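Methylmalonyl-CoA carboxyltransferase 12S subunit (Propionibacterium freudenreichii, PDB 1ON3) catalyses the transfer of the carboxyl group of methylmalonyl-CoA to the biotin of the 1.3S subunit, and forms, as a hexamer, the core of transcarboxylase. Local coordinates at residues E121-A126 against T131-F136; F159-L164 against V168-I173; T189-M194 against V354-S359. All blocks are in the same frame, centred on the assembly; numbering follows the deposited sequence.

Overall arrangement
Going from the N terminus, contact 1 closes first: helix 113-129 turns back through a three-residue connection into strand 133-139. The chain then forms helix 147-164, and contact 2 closes the next short loop where that helix enters strand 170-175. The two units lie in series, neither nested nor crossed, on neighbouring parallel strands of one sheet; the K163-E124 salt bridge also ties their helices together. Contact 3 opens on the next strand of that sheet, 191-195, hydrogen-bonded to 170-175 through A172 and I193. It spans some 160 residues to helix 344-359 in the C-terminal carboxyltransferase half, so two local closures are followed by one long-range tie between the halves.

Contact 1: residues E121-A126 against T131-F136; sequences ETMEQA and TPFLFF
M123 lays its CG methylene over one face of the F133 ring, a CH-pi contact between E121-A126 and T131-F136. CG sits 3.6 Å from the F133 ring centroid, only 15° off the ring normal. With chi1 at -69°, CG stands opposite the carbonyl carbon of M123, which carries it to that face, and the sulfur stays near the same ring: SD of M123 lies 4.7 Å from the F133 centroid, an oblique Met-aromatic contact. T122 CG2 also approaches F133 obliquely, 4.2 Å from CE2, while A126 CB packs against F133 CB at the foot of the ring and against T131 O, CB to O 3.4 Å. This is the helix-to-strand half of a beta-alpha-beta crossover formed by strand 95-102, helix 113-129 and strand 133-139; the axes of 121-126 and 133-136 come within 9.3 Å and run nearly antiparallel, at 155°.

Polar contact across the turn comes down to the backbone. T131 N donates to A126 O at 2.8 Å, closing the connection five residues on. The T131 hydroxyl turns to H98 ND1 on strand 95-102, and that of T122 is bonded to K118 O within the helix.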
loop_
_atom_site.group_PDB
_atom_site.type_symbol
_atom_site.label_atom_id
_atom_site.label_comp_id
_atom_site.label_asym_id
_atom_site.label_seq_id
_atom_site.Cartn_x
_atom_site.Cartn_y
_atom_site.Cartn_z
ATOM N N GLU E 121 3.738 19.315 22.379
ATOM C CA GLU E 121 3.328 19.991 21.157
ATOM C C GLU E 121 4.544 20.238 20.269
ATOM O O GLU E 121 4.469 20.115 19.046
ATOM C CB GLU E 121 2.565 21.282 21.497
ATOM C CG GLU E 121 1.045 21.042 21.531
ATOM C CD GLU E 121 0.274 22.021 22.405
ATOM O OE1 GLU E 121 0.712 23.188 22.537
ATOM O OE2 GLU E 121 -0.781 21.618 22.952
ATOM N N THR E 122 5.677 20.551 20.885
ATOM C CA THR E 122 6.903 20.790 20.126
ATOM C C THR E 122 7.400 19.484 19.526
ATOM O O THR E 122 7.909 19.460 18.413
ATOM C CB THR E 122 8.001 21.407 21.015
ATOM O OG1 THR E 122 7.512 22.630 21.570
ATOM C CG2 THR E 122 9.246 21.708 20.200
ATOM N N MET E 123 7.256 18.393 20.271
ATOM C CA MET E 123 7.660 17.079 19.770
ATOM C C MET E 123 6.765 16.681 18.589
ATOM O O MET E 123 7.241 16.109 17.594
ATOM C CB MET E 123 7.526 16.044 20.896
ATOM C CG MET E 123 8.542 16.239 22.014
ATOM S SD MET E 123 8.199 15.155 23.400
ATOM C CE MET E 123 8.510 13.522 22.667
ATOM N N GLU E 124 5.466 16.960 18.703
ATOM C CA GLU E 124 4.532 16.642 17.619
ATOM C C GLU E 124 4.892 17.448 16.381
ATOM O O GLU E 124 4.695 16.971 15.266
ATOM C CB GLU E 124 3.076 16.948 18.007
ATOM C CG GLU E 124 2.502 16.067 19.129
ATOM C CD GLU E 124 2.173 14.631 18.712
ATOM O OE1 GLU E 124 1.712 13.868 19.595
ATOM O OE2 GLU E 124 2.360 14.254 17.525
ATOM N N GLN E 125 5.388 18.669 16.568
ATOM C CA GLN E 125 5.789 19.485 15.423
ATOM C C GLN E 125 7.053 18.910 14.780
ATOM O O GLN E 125 7.210 18.960 13.559
ATOM C CB GLN E 125 6.040 20.940 15.833
ATOM C CG GLN E 125 4.859 21.617 16.528
ATOM C CD GLN E 125 3.543 21.434 15.797
ATOM O OE1 GLN E 125 3.352 21.952 14.695
ATOM N NE2 GLN E 125 2.620 20.691 16.410
ATOM N N ALA E 126 7.972 18.389 15.589
ATOM C CA ALA E 126 9.183 17.784 15.025
ATOM C C ALA E 126 8.777 16.577 14.176
ATOM O O ALA E 126 9.322 16.357 13.095
ATOM C CB ALA E 126 10.150 17.329 16.145
ATOM N N THR E 131 11.720 16.672 11.704
ATOM C CA THR E 131 13.006 17.195 12.150
ATOM C C THR E 131 13.447 16.605 13.480
ATOM O O THR E 131 12.640 16.047 14.243
ATOM C CB THR E 131 13.000 18.731 12.362
ATOM O OG1 THR E 131 12.464 19.014 13.666
ATOM C CG2 THR E 131 12.159 19.439 11.286
ATOM N N PRO E 132 14.743 16.724 13.777
ATOM C CA PRO E 132 15.271 16.212 15.039
ATOM C C PRO E 132 14.648 17.008 16.196
ATOM O O PRO E 132 14.183 18.143 16.008
ATOM C CB PRO E 132 16.760 16.497 14.923
ATOM C CG PRO E 132 17.018 16.315 13.462
ATOM C CD PRO E 132 15.833 16.996 12.817
ATOM N N PHE E 133 14.644 16.402 17.380
ATOM C CA PHE E 133 14.124 17.032 18.597
ATOM C C PHE E 133 15.198 16.970 19.685
ATOM O O PHE E 133 15.694 15.886 20.007
ATOM C CB PHE E 133 12.883 16.302 19.106
ATOM C CG PHE E 133 12.414 16.795 20.436
ATOM C CD1 PHE E 133 12.465 15.976 21.560
ATOM C CD2 PHE E 133 11.957 18.092 20.578
ATOM C CE1 PHE E 133 12.065 16.458 22.815
ATOM C CE2 PHE E 133 11.560 18.581 21.826
ATOM C CZ PHE E 133 11.618 17.758 22.941
ATOM N N LEU E 134 15.543 18.123 20.251
ATOM C CA LEU E 134 16.559 18.210 21.304
ATOM C C LEU E 134 15.913 18.818 22.554
ATOM O O LEU E 134 15.111 19.741 22.459
ATOM C CB LEU E 134 17.752 19.054 20.836
ATOM C CG LEU E 134 18.492 18.447 19.626
ATOM C CD1 LEU E 134 18.037 19.160 18.359
ATOM C CD2 LEU E 134 19.996 18.580 19.789
ATOM N N PHE E 135 16.276 18.296 23.718
ATOM C CA PHE E 135 15.675 18.734 24.976
ATOM C C PHE E 135 16.706 18.874 26.110
ATOM O O PHE E 135 17.382 17.912 26.450
ATOM C CB PHE E 135 14.609 17.689 25.349
ATOM C CG PHE E 135 13.671 18.093 26.463
ATOM C CD1 PHE E 135 12.491 17.386 26.646
ATOM C CD2 PHE E 135 13.975 19.128 27.347
ATOM C CE1 PHE E 135 11.619 17.696 27.700
ATOM C CE2 PHE E 135 13.106 19.446 28.408
ATOM C CZ PHE E 135 11.928 18.724 28.578
ATOM N N PHE E 136 16.824 20.081 26.668
ATOM C CA PHE E 136 17.717 20.338 27.810
ATOM C C PHE E 136 16.858 20.171 29.072
ATOM O O PHE E 136 15.892 20.922 29.287
ATOM C CB PHE E 136 18.278 21.769 27.803
ATOM C CG PHE E 136 19.336 22.025 26.752
ATOM C CD1 PHE E 136 18.985 22.503 25.495
ATOM C CD2 PHE E 136 20.688 21.861 27.052
ATOM C CE1 PHE E 136 19.972 22.826 24.550
ATOM C CE2 PHE E 136 21.676 22.178 26.124
ATOM C CZ PHE E 136 21.317 22.666 24.866
#

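Contact 2: residues F159-L164 against V168-I173; sequences FANVKL and VPQIAI
L164 and V168 bring the backbones together, V168 N donating to L164 O in the carbonyl plane at 3.3 Å, so that the last helical residue of F159-L164 is tied to the chain just before strand 170-175.

The side-chain contact is built around Q170, whose amide clasps one residue of the helix, N161, with two hydrogen bonds. Q170 NE2 donates to N161 O at 2.9 Å, arriving in the carbonyl plane on a lone pair. In the other direction N161 ND2 donates to Q170 OE1 at 3.0 Å in a bond that is nearly straight (168°), though it comes in tilted from the plane of the Q170 carbonyl. Beyond CG the Q170 chain is fully extended (chi2 178°), which carries its amide from the sheet across to the helix. The two amide planes are 28° apart, and with both polar atoms of Q170 engaged, its amide is probably held against flipping, since a flip would set like groups against each other. The remaining amide atom of N161, OD1, is bonded to S185 OG, so this buried side chain is fixed from two directions.

Apolar groups pack beside the clasp. L164 crosses Q170 at about a right angle, its CB 3.6 Å from Q170 NE2, and its CD2 rests 3.7 Å from V168 CG2. M123 of helix 113-129 lies against both N161 and Q170, while V162 and K163 pack against residues of a neighbouring subunit.

All of this sits at the C-terminal end of helix 147-164 in the beta-alpha-beta crossover that links strands 133-139 and 170-175, parallel neighbours in a sheet of the crotonase-like carboxyltransferase fold.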
loop_
_atom_site.group_PDB
_atom_site.type_symbol
_atom_site.label_atom_id
_atom_site.label_comp_id
_atom_site.label_asym_id
_atom_site.label_seq_id
_atom_site.Cartn_x
_atom_site.Cartn_y
_atom_site.Cartn_z
ATOM N N PHE E 159 4.606 8.924 26.156
ATOM C CA PHE E 159 3.943 8.369 24.984
ATOM C C PHE E 159 4.464 9.045 23.716
ATOM O O PHE E 159 4.639 8.399 22.686
ATOM C CB PHE E 159 2.432 8.554 25.097
ATOM C CG PHE E 159 1.653 7.890 23.991
ATOM C CD1 PHE E 159 1.373 8.572 22.811
ATOM C CD2 PHE E 159 1.202 6.582 24.137
ATOM C CE1 PHE E 159 0.648 7.961 21.780
ATOM C CE2 PHE E 159 0.475 5.950 23.119
ATOM C CZ PHE E 159 0.196 6.639 21.935
ATOM N N ALA E 160 4.715 10.349 23.801
ATOM C CA ALA E 160 5.219 11.110 22.659
ATOM C C ALA E 160 6.655 10.688 22.307
ATOM O O ALA E 160 7.005 10.587 21.126
ATOM C CB ALA E 160 5.155 12.626 22.965
ATOM N N ASN E 161 7.482 10.439 23.322
ATOM C CA ASN E 161 8.871 10.011 23.082
ATOM C C ASN E 161 8.840 8.710 22.292
ATOM O O ASN E 161 9.616 8.529 21.347
ATOM C CB ASN E 161 9.630 9.754 24.397
ATOM C CG ASN E 161 10.081 11.025 25.090
ATOM O OD1 ASN E 161 9.816 11.206 26.273
ATOM N ND2 ASN E 161 10.794 11.900 24.366
ATOM N N VAL E 162 7.946 7.806 22.685
ATOM C CA VAL E 162 7.821 6.523 22.011
ATOM C C VAL E 162 7.257 6.722 20.606
ATOM O O VAL E 162 7.675 6.059 19.659
ATOM C CB VAL E 162 6.924 5.548 22.825
ATOM C CG1 VAL E 162 6.727 4.228 22.052
ATOM C CG2 VAL E 162 7.589 5.256 24.183
ATOM N N LYS E 163 6.306 7.637 20.461
ATOM C CA LYS E 163 5.730 7.890 19.143
ATOM C C LYS E 163 6.835 8.362 18.173
ATOM O O LYS E 163 6.904 7.895 17.037
ATOM C CB LYS E 163 4.627 8.950 19.259
ATOM C CG LYS E 163 3.855 9.231 17.981
ATOM C CD LYS E 163 2.775 10.283 18.275
ATOM C CE LYS E 163 1.904 10.568 17.062
ATOM N NZ LYS E 163 0.993 11.744 17.302
ATOM N N LEU E 164 7.703 9.265 18.632
ATOM C CA LEU E 164 8.794 9.784 17.797
ATOM C C LEU E 164 9.949 8.792 17.627
ATOM O O LEU E 164 10.770 8.930 16.722
ATOM C CB LEU E 164 9.370 11.079 18.390
ATOM C CG LEU E 164 8.746 12.434 18.006
ATOM C CD1 LEU E 164 7.279 12.517 18.480
ATOM C CD2 LEU E 164 9.569 13.556 18.646
ATOM N N VAL E 168 12.156 10.446 14.145
ATOM C CA VAL E 168 13.062 11.597 14.129
ATOM C C VAL E 168 14.027 11.383 15.297
ATOM O O VAL E 168 13.635 10.851 16.327
ATOM C CB VAL E 168 12.332 12.964 14.288
ATOM C CG1 VAL E 168 11.409 13.201 13.095
ATOM C CG2 VAL E 168 11.555 13.011 15.603
ATOM N N PRO E 169 15.306 11.768 15.142
ATOM C CA PRO E 169 16.270 11.575 16.231
ATOM C C PRO E 169 15.895 12.420 17.439
ATOM O O PRO E 169 15.431 13.549 17.280
ATOM C CB PRO E 169 17.598 12.030 15.618
ATOM C CG PRO E 169 17.368 11.961 14.138
ATOM C CD PRO E 169 15.950 12.434 13.996
ATOM N N GLN E 170 16.097 11.869 18.638
ATOM C CA GLN E 170 15.785 12.572 19.881
ATOM C C GLN E 170 17.017 12.558 20.773
ATOM O O GLN E 170 17.528 11.490 21.121
ATOM C CB GLN E 170 14.625 11.888 20.621
ATOM C CG GLN E 170 13.328 11.788 19.853
ATOM C CD GLN E 170 12.267 11.066 20.652
ATOM O OE1 GLN E 170 11.634 11.658 21.527
ATOM N NE2 GLN E 170 12.085 9.770 20.376
ATOM N N ILE E 171 17.492 13.753 21.119
ATOM C CA ILE E 171 18.680 13.939 21.942
ATOM C C ILE E 171 18.334 14.643 23.261
ATOM O O ILE E 171 17.746 15.725 23.272
ATOM C CB ILE E 171 19.732 14.780 21.167
ATOM C CG1 ILE E 171 20.152 14.018 19.904
ATOM C CG2 ILE E 171 20.957 15.069 22.041
ATOM C CD1 ILE E 171 20.989 14.851 18.910
ATOM N N ALA E 172 18.698 14.020 24.370
ATOM C CA ALA E 172 18.432 14.609 25.666
ATOM C C ALA E 172 19.735 15.113 26.265
ATOM O O ALA E 172 20.765 14.436 26.193
ATOM C CB ALA E 172 17.811 13.579 26.581
ATOM N N ILE E 173 19.696 16.309 26.838
ATOM C CA ILE E 173 20.874 16.861 27.504
ATOM C C ILE E 173 20.457 17.164 28.941
ATOM O O ILE E 173 19.621 18.040 29.169
ATOM C CB ILE E 173 21.367 18.182 26.846
ATOM C CG1 ILE E 173 21.691 17.964 25.369
ATOM C CG2 ILE E 173 22.626 18.674 27.549
ATOM C CD1 ILE E 173 20.602 18.460 24.433
#

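Contact 3: residues T189-M194 against V354-S359; sequences TDFIIM and VNFCDS
F356 swings its ring out opposite the backbone N (chi1 177°), and F191 carries its own opposite the carbonyl carbon (chi1 -61°); these two torsions bring the rings together between strand 191-195 and helix 344-359. The strand belongs to the N-terminal carboxyltransferase half and the helix to the C-terminal one, so the contact bridges the two halves of this duplicated crotonase-like fold.

The rings make an edge-to-face pair: F191 turns its edge to one face of F356, with centroids 4.7 Å apart and planes at 75°, a T-shaped arrangement. The edge of F356 is taken up by D190, whose CG lies 3.5 Å from CE1 of F356 and whose OD2 lies in the ring plane. The carboxylate thus faces ring C-H groups, which probably suits its charge. Its oxygens also have polar partners, OD1 with Q170 N and OD2 with N520 ND2 of a neighbouring subunit. A leucine in place of F356 would probably leave the F191 edge without an aromatic face and open a gap beside the D190 carboxylate. The tightest approach falls near the rim of the F356 face, where CE1 of F191 comes within 3.4 Å of CZ of F356.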
loop_
_atom_site.group_PDB
_atom_site.type_symbol
_atom_site.label_atom_id
_atom_site.label_comp_id
_atom_site.label_asym_id
_atom_site.label_seq_id
_atom_site.Cartn_x
_atom_site.Cartn_y
_atom_site.Cartn_z
ATOM N N THR E 189 14.483 8.701 24.796
ATOM C CA THR E 189 15.031 9.434 23.649
ATOM C C THR E 189 16.148 8.526 23.143
ATOM O O THR E 189 16.328 7.427 23.661
ATOM C CB THR E 189 15.642 10.811 24.031
ATOM O OG1 THR E 189 16.773 10.624 24.902
ATOM C CG2 THR E 189 14.576 11.710 24.725
ATOM N N ASP E 190 16.913 8.960 22.150
ATOM C CA ASP E 190 17.969 8.072 21.650
ATOM C C ASP E 190 19.318 8.190 22.337
ATOM O O ASP E 190 19.983 7.177 22.571
ATOM C CB ASP E 190 18.147 8.275 20.157
ATOM C CG ASP E 190 16.873 8.013 19.397
ATOM O OD1 ASP E 190 16.409 8.932 18.701
ATOM O OD2 ASP E 190 16.333 6.892 19.515
ATOM N N PHE E 191 19.731 9.422 22.632
ATOM C CA PHE E 191 21.006 9.670 23.282
ATOM C C PHE E 191 20.899 10.622 24.447
ATOM O O PHE E 191 20.236 11.653 24.346
ATOM C CB PHE E 191 22.017 10.264 22.304
ATOM C CG PHE E 191 22.320 9.371 21.146
ATOM C CD1 PHE E 191 21.620 9.494 19.952
ATOM C CD2 PHE E 191 23.266 8.371 21.270
ATOM C CE1 PHE E 191 21.863 8.616 18.884
ATOM C CE2 PHE E 191 23.513 7.493 20.220
ATOM C CZ PHE E 191 22.809 7.618 19.025
ATOM N N ILE E 192 21.556 10.274 25.551
ATOM C CA ILE E 192 21.574 11.154 26.714
ATOM C C ILE E 192 22.975 11.724 26.921
ATOM O O ILE E 192 23.934 10.961 27.054
ATOM C CB ILE E 192 21.192 10.424 28.019
ATOM C CG1 ILE E 192 19.753 9.907 27.935
ATOM C CG2 ILE E 192 21.345 11.393 29.203
ATOM C CD1 ILE E 192 19.353 9.037 29.140
ATOM N N ILE E 193 23.084 13.058 26.919
ATOM C CA ILE E 193 24.347 13.756 27.172
ATOM C C ILE E 193 24.121 14.349 28.552
ATOM O O ILE E 193 23.157 15.078 28.750
ATOM C CB ILE E 193 24.592 14.928 26.199
ATOM C CG1 ILE E 193 24.732 14.401 24.770
ATOM C CG2 ILE E 193 25.869 15.663 26.581
ATOM C CD1 ILE E 193 24.517 15.490 23.725
ATOM N N MET E 194 25.003 14.033 29.491
ATOM C CA MET E 194 24.869 14.497 30.865
ATOM C C MET E 194 26.094 15.295 31.305
ATOM O O MET E 194 27.220 14.820 31.160
ATOM C CB MET E 194 24.689 13.267 31.757
ATOM C CG MET E 194 24.027 13.507 33.065
ATOM S SD MET E 194 23.595 11.954 33.887
ATOM C CE MET E 194 23.438 12.622 35.556
ATOM N N VAL E 354 23.219 -0.707 17.461
ATOM C CA VAL E 354 22.808 -1.349 16.216
ATOM C C VAL E 354 21.352 -1.001 15.869
ATOM O O VAL E 354 21.062 -0.636 14.738
ATOM C CB VAL E 354 22.963 -2.888 16.301
ATOM C CG1 VAL E 354 22.225 -3.574 15.140
ATOM C CG2 VAL E 354 24.456 -3.267 16.281
ATOM N N ASN E 355 20.435 -1.094 16.832
ATOM C CA ASN E 355 19.031 -0.758 16.541
ATOM C C ASN E 355 18.886 0.701 16.136
ATOM O O ASN E 355 18.121 1.023 15.221
ATOM C CB ASN E 355 18.120 -1.026 17.746
ATOM C CG ASN E 355 17.966 -2.502 18.041
ATOM O OD1 ASN E 355 17.959 -3.329 17.124
ATOM N ND2 ASN E 355 17.820 -2.844 19.323
ATOM N N PHE E 356 19.620 1.589 16.797
ATOM C CA PHE E 356 19.521 3.003 16.446
ATOM C C PHE E 356 19.999 3.263 15.010
ATOM O O PHE E 356 19.313 3.917 14.226
ATOM C CB PHE E 356 20.353 3.879 17.387
ATOM C CG PHE E 356 20.333 5.325 17.003
ATOM C CD1 PHE E 356 19.234 6.126 17.329
ATOM C CD2 PHE E 356 21.342 5.853 16.193
ATOM C CE1 PHE E 356 19.138 7.434 16.841
ATOM C CE2 PHE E 356 21.251 7.147 15.700
ATOM C CZ PHE E 356 20.143 7.939 16.025
ATOM N N CYS E 357 21.190 2.765 14.684
ATOM C CA CYS E 357 21.750 2.959 13.350
ATOM C C CYS E 357 20.794 2.411 12.315
ATOM O O CYS E 357 20.547 3.059 11.296
ATOM C CB CYS E 357 23.124 2.285 13.222
ATOM S SG CYS E 357 24.445 3.153 14.129
ATOM N N ASP E 358 20.231 1.235 12.581
ATOM C CA ASP E 358 19.291 0.653 11.638
ATOM C C ASP E 358 18.083 1.570 11.447
ATOM O O ASP E 358 17.653 1.802 10.320
ATOM C CB ASP E 358 18.813 -0.727 12.104
ATOM C CG ASP E 358 17.924 -1.409 11.077
ATOM O OD1 ASP E 358 16.818 -1.856 11.447
ATOM O OD2 ASP E 358 18.327 -1.492 9.891
ATOM N N SER E 359 17.535 2.100 12.545
ATOM C CA SER E 359 16.377 2.981 12.452
ATOM C C SER E 359 16.610 4.186 11.572
ATOM O O SER E 359 15.707 4.606 10.850
ATOM C CB SER E 359 15.953 3.494 13.830
ATOM O OG SER E 359 15.257 2.495 14.534
#